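Local coordinates for protein fluoroacetyl-CoA thioesterase (Streptomyces cattleya, PDB 3KUV) that hydrolyses fluoroacetyl-CoA to fluoroacetate and CoA before it can react with citrate synthase, thereby conferring fluoroacetate resistance, and works as a homodimer, at residues E38-A52 and V74-V88. The protein carries 1 engineered substitution. Numbering follows the deposited sequence.
Engineered in segment 38-52: Ser-42 (natural residue Thr). With ACT (acetate ion), chain H.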
ATOM      1  N   GLU B  38      -5.053  16.223  -2.944  1.00 15.70           N
ATOM      2  CA  GLU B  38      -3.586  16.083  -3.171  1.00 15.75           C
ATOM      3  C   GLU B  38      -2.877  15.738  -1.884  1.00 14.80           C
ATOM      4  O   GLU B  38      -2.280  16.584  -1.163  1.00 14.87           O
ATOM      5  CB  GLU B  38      -3.040  17.396  -3.739  1.00 17.40           C
ATOM      6  CG  GLU B  38      -3.437  17.524  -5.247  1.00 18.67           C
ATOM      7  CD  GLU B  38      -2.504  16.726  -6.160  1.00 26.78           C
ATOM      8  OE1 GLU B  38      -2.552  15.504  -6.126  1.00 27.53           O
ATOM      9  OE2 GLU B  38      -1.716  17.313  -6.940  1.00 34.67           O
ATOM     10  N   VAL B  39      -3.056  14.466  -1.515  1.00 12.00           N
ATOM     11  CA  VAL B  39      -2.496  13.970  -0.232  1.00 11.66           C
ATOM     12  C   VAL B  39      -1.827  12.610  -0.508  1.00 10.00           C
ATOM     13  O   VAL B  39      -2.140  11.930  -1.492  1.00 11.86           O
ATOM     14  CB  VAL B  39      -3.595  13.770   0.871  1.00 12.08           C
ATOM     15  CG1 VAL B  39      -4.206  15.162   1.223  1.00 13.24           C
ATOM     16  CG2 VAL B  39      -4.692  12.786   0.432  1.00 14.98           C
ATOM     17  N   PHE B  40      -0.823  12.317   0.346  1.00 10.51           N
ATOM     18  CA  PHE B  40      -0.033  11.116   0.192  1.00 11.58           C
ATOM     19  C   PHE B  40      -0.959   9.857   0.199  1.00 10.61           C
ATOM     20  O   PHE B  40      -1.794   9.664   1.110  1.00 10.79           O
ATOM     21  CB  PHE B  40       0.941  11.181   1.428  1.00 10.65           C
ATOM     22  CG  PHE B  40       2.005  10.133   1.457  1.00  9.70           C
ATOM     23  CD1 PHE B  40       2.252   9.404   2.661  1.00  9.72           C
ATOM     24  CD2 PHE B  40       2.805   9.911   0.346  1.00  9.29           C
ATOM     25  CE1 PHE B  40       3.345   8.428   2.685  1.00 11.28           C
ATOM     26  CE2 PHE B  40       3.930   9.003   0.349  1.00  9.69           C
ATOM     27  CZ  PHE B  40       4.160   8.250   1.547  1.00 11.50           C
ATOM     28  N   ALA B  41      -0.777   8.999  -0.811  1.00 10.69           N
ATOM     29  CA  ALA B  41      -1.689   7.837  -0.937  1.00  9.90           C
ATOM     30  C   ALA B  41      -1.363   6.716   0.010  1.00 11.18           C
ATOM     31  O   ALA B  41      -0.156   6.451   0.238  1.00 10.79           O
ATOM     32  CB  ALA B  41      -1.687   7.250  -2.388  1.00 12.53           C
ATOM     33  N   SER B  42      -2.408   5.979   0.432  1.00 10.02           N
ATOM     34  CA  SER B  42      -2.200   4.822   1.267  1.00 10.77           C
ATOM     35  C   SER B  42      -1.208   3.803   0.626  1.00  9.82           C
ATOM     36  O   SER B  42      -0.382   3.259   1.332  1.00 10.39           O
ATOM     37  CB  SER B  42      -3.504   4.116   1.544  0.65 14.81           C
ATOM     38  OG  SER B  42      -4.317   4.880   2.400  0.65 19.18           O
ATOM     39  N   GLY B  43      -1.310   3.582  -0.686  1.00  9.94           N
ATOM     40  CA  GLY B  43      -0.428   2.581  -1.277  1.00  9.58           C
ATOM     41  C   GLY B  43       1.017   3.082  -1.236  1.00 10.01           C
ATOM     42  O   GLY B  43       1.952   2.276  -1.150  1.00 10.58           O
ATOM     43  N   PHE B  44       1.235   4.420  -1.386  1.00  9.25           N
ATOM     44  CA  PHE B  44       2.582   4.948  -1.221  1.00  9.45           C
ATOM     45  C   PHE B  44       3.057   4.832   0.234  1.00  8.03           C
ATOM     46  O   PHE B  44       4.262   4.607   0.472  1.00 10.56           O
ATOM     47  CB  PHE B  44       2.696   6.383  -1.733  1.00  9.32           C
ATOM     48  CG  PHE B  44       2.699   6.525  -3.257  1.00  8.90           C
ATOM     49  CD1 PHE B  44       3.654   5.853  -4.028  1.00 11.03           C
ATOM     50  CD2 PHE B  44       1.814   7.425  -3.878  1.00 10.03           C
ATOM     51  CE1 PHE B  44       3.714   6.018  -5.452  1.00 11.72           C
ATOM     52  CE2 PHE B  44       1.824   7.615  -5.247  1.00 11.49           C
ATOM     53  CZ  PHE B  44       2.780   6.942  -6.045  1.00 12.51           C
ATOM     54  N   MET B  45       2.161   5.065   1.209  1.00  8.97           N
ATOM     55  CA  MET B  45       2.573   4.825   2.594  1.00  8.91           C
ATOM     56  C   MET B  45       2.951   3.383   2.846  1.00  9.83           C
ATOM     57  O   MET B  45       4.004   3.132   3.517  1.00 10.08           O
ATOM     58  CB  MET B  45       1.482   5.262   3.581  1.00  8.51           C
ATOM     59  CG  MET B  45       1.728   4.766   5.060  0.65 10.07           C
ATOM     60  SD  MET B  45       3.302   5.554   5.542  0.65 16.03           S
ATOM     61  CE  MET B  45       2.635   7.127   6.008  0.65 16.78           C
ATOM     62  N   VAL B  46       2.214   2.431   2.290  1.00 10.39           N
ATOM     63  CA  VAL B  46       2.587   1.018   2.421  1.00 10.24           C
ATOM     64  C   VAL B  46       3.998   0.829   1.856  1.00 11.44           C
ATOM     65  O   VAL B  46       4.880   0.206   2.520  1.00 10.59           O
ATOM     66  CB  VAL B  46       1.535   0.151   1.758  1.00  9.90           C
ATOM     67  CG1 VAL B  46       2.042  -1.322   1.653  1.00 11.88           C
ATOM     68  CG2 VAL B  46       0.200   0.156   2.543  1.00 13.15           C
ATOM     69  N   GLY B  47       4.273   1.392   0.664  1.00  9.05           N
ATOM     70  CA  GLY B  47       5.603   1.169   0.061  1.00  9.18           C
ATOM     71  C   GLY B  47       6.698   1.817   0.925  1.00  8.87           C
ATOM     72  O   GLY B  47       7.848   1.338   0.934  1.00 10.07           O
ATOM     73  N   LEU B  48       6.414   2.969   1.539  1.00  9.52           N
ATOM     74  CA  LEU B  48       7.425   3.644   2.358  1.00  8.03           C
ATOM     75  C   LEU B  48       7.713   2.850   3.623  1.00  9.28           C
ATOM     76  O   LEU B  48       8.891   2.821   4.064  1.00  9.11           O
ATOM     77  CB  LEU B  48       6.858   5.043   2.768  1.00 11.84           C
ATOM     78  CG  LEU B  48       7.900   5.969   3.484  1.00 10.65           C
ATOM     79  CD1 LEU B  48       9.024   6.419   2.491  1.00 14.48           C
ATOM     80  CD2 LEU B  48       7.147   7.199   3.989  1.00 11.62           C
ATOM     81  N   MET B  49       6.665   2.260   4.208  1.00  8.45           N
ATOM     82  CA  MET B  49       6.914   1.370   5.392  1.00 10.52           C
ATOM     83  C   MET B  49       7.754   0.153   4.979  1.00 11.01           C
ATOM     84  O   MET B  49       8.693  -0.249   5.671  1.00 10.24           O
ATOM     85  CB  MET B  49       5.537   0.880   5.911  1.00  8.67           C
ATOM     86  CG  MET B  49       4.900   2.070   6.611  1.00 10.70           C
ATOM     87  SD  MET B  49       3.214   1.646   7.143  1.00 12.95           S
ATOM     88  CE  MET B  49       2.920   2.939   8.457  1.00 12.72           C
ATOM     89  N   GLU B  50       7.480  -0.432   3.819  1.00 10.18           N
ATOM     90  CA  GLU B  50       8.322  -1.513   3.319  1.00  9.27           C
ATOM     91  C   GLU B  50       9.755  -1.024   3.187  1.00 10.66           C
ATOM     92  O   GLU B  50      10.688  -1.724   3.567  1.00 11.38           O
ATOM     93  CB  GLU B  50       7.864  -2.056   1.941  1.00 11.12           C
ATOM     94  CG  GLU B  50       6.501  -2.742   2.029  1.00 14.21           C
ATOM     95  CD  GLU B  50       6.319  -3.631   0.787  1.00 17.09           C
ATOM     96  OE1 GLU B  50       7.033  -4.655   0.582  1.00 15.53           O
ATOM     97  OE2 GLU B  50       5.419  -3.330  -0.080  1.00 22.10           O
ATOM     98  N   TRP B  51       9.937   0.122   2.540  1.00 10.12           N
ATOM     99  CA  TRP B  51      11.277   0.658   2.310  1.00 10.28           C
ATOM    100  C   TRP B  51      12.038   0.819   3.629  1.00  9.83           C
ATOM    101  O   TRP B  51      13.242   0.462   3.683  1.00 10.52           O
ATOM    102  CB  TRP B  51      11.089   1.997   1.568  1.00 11.54           C
ATOM    103  CG  TRP B  51      12.375   2.651   0.992  1.00 10.43           C
ATOM    104  CD1 TRP B  51      13.700   2.208   1.117  1.00 13.50           C
ATOM    105  CD2 TRP B  51      12.413   3.937   0.372  1.00 12.31           C
ATOM    106  NE1 TRP B  51      14.557   3.165   0.499  1.00 13.05           N
ATOM    107  CE2 TRP B  51      13.794   4.239   0.089  1.00 12.72           C
ATOM    108  CE3 TRP B  51      11.414   4.900   0.067  1.00 15.03           C
ATOM    109  CZ2 TRP B  51      14.168   5.456  -0.506  1.00 15.58           C
ATOM    110  CZ3 TRP B  51      11.795   6.132  -0.525  1.00 16.91           C
ATOM    111  CH2 TRP B  51      13.199   6.367  -0.812  1.00 18.34           C
ATOM    112  N   ALA B  52      11.424   1.405   4.632  1.00  9.43           N
ATOM    113  CA  ALA B  52      12.055   1.506   5.943  1.00  9.73           C
ATOM    114  C   ALA B  52      12.532   0.140   6.414  1.00 11.83           C
ATOM    115  O   ALA B  52      13.666   0.059   6.892  1.00 11.69           O
ATOM    116  CB  ALA B  52      11.093   2.110   6.958  1.00  9.92           C
ATOM    117  N   VAL B  74      -2.346  -1.858   8.858  1.00  8.94           N
ATOM    118  CA  VAL B  74      -2.095  -0.489   9.393  1.00  8.29           C
ATOM    119  C   VAL B  74      -3.337   0.381   9.343  1.00  9.43           C
ATOM    120  O   VAL B  74      -4.177   0.221   8.411  1.00  9.71           O
ATOM    121  CB  VAL B  74      -0.907   0.273   8.692  1.00 10.07           C
ATOM    122  CG1 VAL B  74       0.426  -0.424   8.997  1.00 12.02           C
ATOM    123  CG2 VAL B  74      -1.129   0.377   7.149  1.00 11.42           C
ATOM    124  N   THR B  75      -3.395   1.348  10.238  1.00  9.51           N
ATOM    125  CA  THR B  75      -4.330   2.415  10.065  1.00  8.68           C
ATOM    126  C   THR B  75      -3.752   3.602   9.281  1.00 11.00           C
ATOM    127  O   THR B  75      -2.547   3.666   9.066  1.00 11.63           O
ATOM    128  CB  THR B  75      -4.663   3.012  11.455  1.00 10.78           C
ATOM    129  OG1 THR B  75      -3.422   3.456  12.068  1.00 12.01           O
ATOM    130  CG2 THR B  75      -5.308   1.904  12.298  1.00 12.65           C
ATOM    131  N   HIS B  76      -4.654   4.478   8.786  1.00 11.47           N
ATOM    132  CA  HIS B  76      -4.218   5.733   8.168  1.00 12.46           C
ATOM    133  C   HIS B  76      -5.120   6.758   8.873  1.00 14.87           C
ATOM    134  O   HIS B  76      -6.358   6.804   8.585  1.00 18.54           O
ATOM    135  CB  HIS B  76      -4.300   5.531   6.596  0.65 12.92           C
ATOM    136  CG  HIS B  76      -3.466   6.476   5.717  0.65 13.40           C
ATOM    137  ND1 HIS B  76      -2.679   7.510   6.193  0.65 16.33           N
ATOM    138  CD2 HIS B  76      -3.289   6.469   4.368  0.65 12.51           C
ATOM    139  CE1 HIS B  76      -2.137   8.154   5.166  0.65 11.32           C
ATOM    140  NE2 HIS B  76      -2.502   7.541   4.028  0.65 10.37           N
ATOM    141  N   THR B  77      -4.550   7.486   9.803  1.00 15.17           N
ATOM    142  CA  THR B  77      -5.343   8.300  10.827  1.00 16.04           C
ATOM    143  C   THR B  77      -5.392   9.827  10.470  1.00 17.03           C
ATOM    144  O   THR B  77      -6.131  10.596  11.119  1.00 19.04           O
ATOM    145  CB  THR B  77      -4.819   8.083  12.212  1.00 15.89           C
ATOM    146  OG1 THR B  77      -3.410   8.364  12.269  1.00 17.32           O
ATOM    147  CG2 THR B  77      -4.999   6.618  12.599  1.00 18.26           C
ATOM    148  N   ALA B  78      -4.517  10.277   9.592  1.00 14.60           N
ATOM    149  CA  ALA B  78      -4.489  11.694   9.162  1.00 11.54           C
ATOM    150  C   ALA B  78      -3.878  11.764   7.790  1.00 13.13           C
ATOM    151  O   ALA B  78      -3.089  10.885   7.422  1.00 12.82           O
ATOM    152  CB  ALA B  78      -3.682  12.579  10.165  1.00 12.76           C
ATOM    153  N   ALA B  79      -4.130  12.840   7.041  1.00 12.74           N
ATOM    154  CA  ALA B  79      -3.699  12.965   5.684  1.00 13.41           C
ATOM    155  C   ALA B  79      -2.531  13.985   5.595  1.00 13.24           C
ATOM    156  O   ALA B  79      -2.393  14.896   6.428  1.00 13.93           O
ATOM    157  CB  ALA B  79      -4.860  13.418   4.790  1.00 15.47           C
ATOM    158  N   THR B  80      -1.668  13.754   4.587  1.00 10.36           N
ATOM    159  CA  THR B  80      -0.386  14.513   4.518  1.00 10.53           C
ATOM    160  C   THR B  80      -0.227  15.112   3.122  1.00 11.02           C
ATOM    161  O   THR B  80      -0.156  14.417   2.133  1.00 11.89           O
ATOM    162  CB  THR B  80       0.809  13.521   4.736  1.00  9.26           C
ATOM    163  OG1 THR B  80       0.688  12.884   6.028  1.00 10.23           O
ATOM    164  CG2 THR B  80       2.205  14.193   4.671  1.00 13.23           C
ATOM    165  N   PRO B  81      -0.151  16.454   3.022  1.00 10.94           N
ATOM    166  CA  PRO B  81       0.150  17.106   1.729  1.00 12.43           C
ATOM    167  C   PRO B  81       1.616  17.006   1.384  1.00 11.68           C
ATOM    168  O   PRO B  81       2.461  16.846   2.287  1.00 11.82           O
ATOM    169  CB  PRO B  81      -0.158  18.591   2.065  1.00 14.57           C
ATOM    170  CG  PRO B  81       0.164  18.739   3.533  1.00 14.15           C
ATOM    171  CD  PRO B  81      -0.231  17.368   4.170  1.00 13.44           C
ATOM    172  N   PRO B  82       1.924  17.201   0.129  1.00 11.57           N
ATOM    173  CA  PRO B  82       3.371  17.283  -0.278  1.00 11.65           C
ATOM    174  C   PRO B  82       4.065  18.403   0.475  1.00 13.37           C
ATOM    175  O   PRO B  82       3.491  19.425   0.860  1.00 14.90           O
ATOM    176  CB  PRO B  82       3.303  17.616  -1.753  1.00 14.05           C
ATOM    177  CG  PRO B  82       1.908  17.039  -2.208  1.00 15.30           C
ATOM    178  CD  PRO B  82       1.019  17.318  -1.047  1.00 15.58           C
ATOM    179  N   GLY B  83       5.295  18.126   0.813  1.00 13.04           N
ATOM    180  CA  GLY B  83       6.184  19.114   1.435  1.00 13.22           C
ATOM    181  C   GLY B  83       6.444  18.851   2.905  1.00 13.52           C
ATOM    182  O   GLY B  83       7.498  19.316   3.481  1.00 14.55           O
ATOM    183  N   LEU B  84       5.594  18.070   3.579  1.00 10.34           N
ATOM    184  CA  LEU B  84       5.914  17.589   4.947  1.00 10.35           C
ATOM    185  C   LEU B  84       6.863  16.392   4.882  1.00  9.20           C
ATOM    186  O   LEU B  84       6.944  15.739   3.860  1.00 11.32           O
ATOM    187  CB  LEU B  84       4.613  17.139   5.726  1.00 11.13           C
ATOM    188  CG  LEU B  84       3.720  18.355   6.035  1.00 11.24           C
ATOM    189  CD1 LEU B  84       2.518  17.818   6.757  1.00 14.33           C
ATOM    190  CD2 LEU B  84       4.362  19.412   6.937  1.00 14.35           C
ATOM    191  N   THR B  85       7.568  16.150   5.998  1.00  9.46           N
ATOM    192  CA  THR B  85       8.456  14.986   6.079  1.00  9.05           C
ATOM    193  C   THR B  85       7.660  13.877   6.815  1.00  9.52           C
ATOM    194  O   THR B  85       7.234  14.088   7.975  1.00 10.15           O
ATOM    195  CB  THR B  85       9.680  15.312   6.899  1.00  9.51           C
ATOM    196  OG1 THR B  85      10.395  16.430   6.288  1.00 10.35           O
ATOM    197  CG2 THR B  85      10.649  14.137   7.018  1.00 11.91           C
ATOM    198  N   VAL B  86       7.537  12.743   6.167  1.00  8.41           N
ATOM    199  CA  VAL B  86       6.952  11.560   6.818  1.00  9.73           C
ATOM    200  C   VAL B  86       8.146  10.801   7.454  1.00  9.93           C
ATOM    201  O   VAL B  86       9.164  10.462   6.755  1.00 10.90           O
ATOM    202  CB  VAL B  86       6.194  10.677   5.830  1.00  9.42           C
ATOM    203  CG1 VAL B  86       5.812   9.318   6.557  1.00 10.72           C
ATOM    204  CG2 VAL B  86       4.944  11.403   5.404  1.00 11.43           C
ATOM    205  N   THR B  87       8.089  10.552   8.750  1.00  9.99           N
ATOM    206  CA  THR B  87       9.091   9.709   9.431  1.00 10.28           C
ATOM    207  C   THR B  87       8.383   8.390   9.737  1.00  9.40           C
ATOM    208  O   THR B  87       7.384   8.389  10.458  1.00  9.54           O
ATOM    209  CB  THR B  87       9.600  10.343  10.732  1.00 12.43           C
ATOM    210  OG1 THR B  87      10.302  11.573  10.438  1.00 12.47           O
ATOM    211  CG2 THR B  87      10.521   9.394  11.511  1.00 12.75           C
ATOM    212  N   VAL B  88       8.945   7.288   9.220  1.00  8.91           N
ATOM    213  CA  VAL B  88       8.498   5.951   9.567  1.00  9.88           C
ATOM    214  C   VAL B  88       9.426   5.457  10.668  1.00 10.52           C
ATOM    215  O   VAL B  88      10.683   5.526  10.501  1.00 10.54           O
ATOM    216  CB  VAL B  88       8.562   4.994   8.374  1.00 10.56           C
ATOM    217  CG1 VAL B  88       8.223   3.557   8.783  1.00 12.11           C
ATOM    218  CG2 VAL B  88       7.562   5.442   7.235  1.00 12.72           C
TER
HETATM  219  C   ACT H 142      -5.762   7.834   0.695  1.00 28.53           C
HETATM  220  O   ACT H 142      -7.067   7.648   0.650  1.00 30.16           O
HETATM  221  OXT ACT H 142      -5.018   7.032   0.059  1.00 21.03           O
HETATM  222  CH3 ACT H 142      -5.136   8.968   1.409  1.00 26.60           C
HETATM  223  O   HOH W   1      -2.401  11.332   3.161  1.00 11.41           O
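With CG trans to the backbone N (chi1 -159°), His-76 swings its imidazole toward the start of helix 42-52, where Ser-42, an engineered residue replacing threonine, turns OG back beside its own N. In the conformers given here OG lies near CD2 at the imidazole edge, an approach so close that it is doubtful and may belong to alternate copies. His-76 ND1 makes a weak hydrogen bond to Ile-113 O of strand 112-124. Acetate, probably from the crystallisation liquor, sits at the helix N-terminus: Ser-42 N donates to its OXT over 2.8 Å, and Gly-69 N of the second subunit also donates to the ion. Ahead of the helix, Phe-40 N donates a hydrogen bond to Thr-80 O (2.8 Å, 165° at the hydrogen), while one water joins Phe-40 O to Thr-80 N; together they clasp the two loops. Farther on, the helix rests on valines. Leu-48 CD2 rests against both Val-86 CG1 (3.6 Å) and Val-88 CG2 (3.7 Å), and Ala-52 CB meets Val-88 CG1 at 3.7 Å. The bent chain of Met-45 brings CE to Val-86 CG1, 3.9 Å away, and to the edge of the Phe-40 ring. Met-49, extended beyond CG, slides its SD past Val-74 CG1 at 3.9 Å. A helix packed on a curved antiparallel sheet at -51° to strand 85-88 illustrates the hot dog fold, here with active-site position 42, now serine, and active-site His-76 near each other at the helix N-terminus beside the dimer interface.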